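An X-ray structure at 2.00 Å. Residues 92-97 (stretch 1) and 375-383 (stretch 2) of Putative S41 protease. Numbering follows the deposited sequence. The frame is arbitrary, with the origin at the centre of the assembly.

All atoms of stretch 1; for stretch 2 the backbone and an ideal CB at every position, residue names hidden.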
# COMPACT_ATOMS: atom_id res chain seq x y z
N ALA A 92 5.52 18.10 -11.84
CA ALA A 92 5.14 16.81 -11.29
C ALA A 92 6.32 16.09 -10.58
O ALA A 92 7.27 15.65 -11.24
CB ALA A 92 4.53 15.90 -12.38
N LEU A 93 6.25 15.99 -9.26
CA LEU A 93 7.28 15.34 -8.46
C LEU A 93 7.03 13.83 -8.47
O LEU A 93 5.99 13.38 -7.99
CB LEU A 93 7.26 15.86 -7.00
CG LEU A 93 8.21 15.17 -6.02
CD1 LEU A 93 9.63 15.20 -6.54
CD2 LEU A 93 8.17 15.79 -4.60
N ILE A 94 8.00 13.05 -8.96
CA ILE A 94 7.83 11.59 -9.04
C ILE A 94 8.02 10.93 -7.68
O ILE A 94 9.04 11.15 -7.03
CB ILE A 94 8.77 10.98 -10.12
CG1 ILE A 94 8.36 11.52 -11.49
CG2 ILE A 94 8.70 9.45 -10.07
CD1 ILE A 94 9.31 11.17 -12.66
N SER A 95 7.04 10.11 -7.26
CA SER A 95 7.05 9.45 -5.99
C SER A 95 7.35 7.93 -6.07
O SER A 95 7.68 7.36 -5.07
CB SER A 95 5.65 9.58 -5.36
OG SER A 95 4.65 9.01 -6.24
N TYR A 96 7.21 7.30 -7.22
CA TYR A 96 7.34 5.85 -7.36
C TYR A 96 7.51 5.56 -8.86
O TYR A 96 6.82 6.19 -9.71
CB TYR A 96 6.08 5.18 -6.83
CG TYR A 96 6.14 3.68 -6.69
CD1 TYR A 96 5.76 2.89 -7.70
CD2 TYR A 96 6.49 3.08 -5.48
CE1 TYR A 96 5.78 1.51 -7.59
CE2 TYR A 96 6.48 1.73 -5.34
CZ TYR A 96 6.13 0.95 -6.41
OH TYR A 96 6.13 -0.43 -6.33
N VAL A 97 8.46 4.68 -9.20
CA VAL A 97 8.67 4.25 -10.59
C VAL A 97 8.58 2.73 -10.61
O VAL A 97 9.30 2.04 -9.86
CB VAL A 97 10.05 4.71 -11.10
CG1 VAL A 97 10.39 4.12 -12.51
CG2 VAL A 97 10.07 6.22 -11.14
N UNK A 375 9.52 17.96 3.29
CA UNK A 375 10.95 17.88 3.24
C UNK A 375 11.40 17.59 1.81
O UNK A 375 11.95 16.51 1.52
CB UNK A 375 11.46 16.81 4.21
N UNK A 376 11.24 18.58 0.95
CA UNK A 376 11.55 18.41 -0.47
C UNK A 376 13.02 18.15 -0.74
O UNK A 376 13.35 17.36 -1.62
CB UNK A 376 11.11 19.65 -1.25
N UNK A 377 13.91 18.76 0.04
CA UNK A 377 15.35 18.55 -0.16
C UNK A 377 15.81 17.10 0.14
O UNK A 377 16.86 16.64 -0.35
CB UNK A 377 16.13 19.52 0.73
N UNK A 378 15.06 16.37 0.96
CA UNK A 378 15.35 14.96 1.18
C UNK A 378 14.27 13.97 0.59
O UNK A 378 14.17 12.81 1.01
CB UNK A 378 15.49 14.73 2.69
N UNK A 379 13.47 14.42 -0.37
CA UNK A 379 12.54 13.55 -1.11
C UNK A 379 13.41 12.80 -2.13
O UNK A 379 13.75 13.35 -3.19
CB UNK A 379 11.42 14.34 -1.78
N UNK A 380 13.82 11.58 -1.77
CA UNK A 380 14.87 10.88 -2.49
C UNK A 380 14.51 9.44 -2.77
O UNK A 380 13.55 8.95 -2.18
CB UNK A 380 16.18 10.94 -1.70
N UNK A 381 15.27 8.77 -3.69
CA UNK A 381 14.99 7.38 -3.93
C UNK A 381 14.92 6.53 -2.68
O UNK A 381 15.66 6.76 -1.73
CB UNK A 381 16.05 6.81 -4.87
N UNK A 382 14.06 5.52 -2.73
CA UNK A 382 13.95 4.61 -1.59
C UNK A 382 15.26 3.90 -1.27
O UNK A 382 16.00 3.45 -2.16
CB UNK A 382 12.86 3.57 -1.86
N UNK A 383 15.57 3.80 0.01
CA UNK A 383 16.80 3.16 0.44
C UNK A 383 18.01 4.10 0.48
O UNK A 383 19.03 3.72 1.03
CB UNK A 383 17.10 1.98 -0.49

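At position 375 (phi/psi -125/70) nothing of stretch 1 lies within 5.5 Å of the ideal CB, so the contact sets no preference; the deposited residue is Y375. Position 376 also has an empty CB environment, and its CA-to-CB bond runs sideways. Only a side chain of some length could reach the apolar end of L93, which suggests leucine, isoleucine, methionine or an aromatic. It is L376, in the m,t rotamer: CD2 of L376 lies 4.0 Å from CD2 of L93.

Positions 377 and 378 are out of reach, and many residues, polar ones included, would fit. They are S377 and T378. The chain turns here, with N of T378 hydrogen-bonded to O of Y375 at 3.2 Å and N of 379 to O of L376 at 3.2 Å.

Position 379 is the most informative. CA of 379 and CA of S95 are the closest CA pair between the stretches, at 8.4 Å; the CB points toward the strand, and the ideal CB of 379 sits 4.5 Å from CD2 of L93. The gap favours a large side chain: leucine or methionine could pack on L93, while an aromatic could span further, toward S95. The residue is Y379, chi1 t. CD2 of L93 stands 3.6 Å from the centroid of the Y379 ring and 5° off its normal, a CH-pi contact over one face. At the ring edge, CE1 of Y379 comes 3.5 Å from O of I94, while OH of Y379 approaches CB of S95 at 3.2 Å. No direct hydrogen bond joins the stretches; instead, a water O donates to O of L93 (2.7 Å) and to OH of Y379 (3.0 Å).

At 380 and 381 the CB points away, leaving the choice open as far as stretch 1 is concerned; phi of -51° at 381 is compatible with proline. They are L380 and P381.

Position 382 again points toward the strand. Some length is required, since the ideal CB of 382 is 7.3 Å from CD2 of Y96; an aromatic or long apolar side chain would suit the Y96 ring, and a long one carrying a donor could approach O of S95. The residue is F382, chi1 m: its CE2 lies 3.9 Å from CD2 of Y96, the approach being oblique to both rings, and its CZ lies 3.7 Å from O of S95.

At 383, phi/psi of 87/-11 would jam a CB against the preceding carbonyl O, which by itself calls for glycine; G383 is found.

Stretch 2, residues 375-383: YLSTYLPFG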
# COMPACT_ATOMS: atom_id res chain seq x y z
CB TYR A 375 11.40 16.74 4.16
CG TYR A 375 11.12 16.87 5.63
CD1 TYR A 375 9.89 16.50 6.16
CD2 TYR A 375 12.10 17.29 6.51
CE1 TYR A 375 9.65 16.62 7.52
CE2 TYR A 375 11.89 17.39 7.85
CZ TYR A 375 10.66 17.08 8.36
OH TYR A 375 10.53 17.18 9.75
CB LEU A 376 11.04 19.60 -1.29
CG LEU A 376 9.51 19.74 -1.32
CD1 LEU A 376 9.10 20.94 -2.20
CD2 LEU A 376 8.78 18.47 -1.75
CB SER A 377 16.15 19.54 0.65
OG SER A 377 16.16 19.14 2.01
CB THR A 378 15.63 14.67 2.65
OG1 THR A 378 14.56 15.19 3.43
CG2 THR A 378 16.96 15.33 3.10
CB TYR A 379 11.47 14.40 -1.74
CG TYR A 379 10.22 13.67 -2.15
CD1 TYR A 379 10.18 12.91 -3.29
CD2 TYR A 379 9.07 13.74 -1.37
CE1 TYR A 379 9.03 12.27 -3.67
CE2 TYR A 379 7.90 13.08 -1.75
CZ TYR A 379 7.89 12.35 -2.88
OH TYR A 379 6.72 11.73 -3.29
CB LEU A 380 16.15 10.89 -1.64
CG LEU A 380 16.88 12.21 -1.45
CD1 LEU A 380 17.86 12.13 -0.32
CD2 LEU A 380 17.53 12.67 -2.82
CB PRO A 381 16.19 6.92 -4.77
CG PRO A 381 16.51 8.21 -5.60
CD PRO A 381 16.31 9.30 -4.62
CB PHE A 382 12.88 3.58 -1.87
CG PHE A 382 11.52 4.16 -2.11
CD1 PHE A 382 10.81 4.76 -1.07
CD2 PHE A 382 10.88 3.98 -3.32
CE1 PHE A 382 9.54 5.23 -1.29
CE2 PHE A 382 9.64 4.44 -3.54
CZ PHE A 382 8.94 5.05 -2.50
O HOH W 1 5.19 13.29 -5.37
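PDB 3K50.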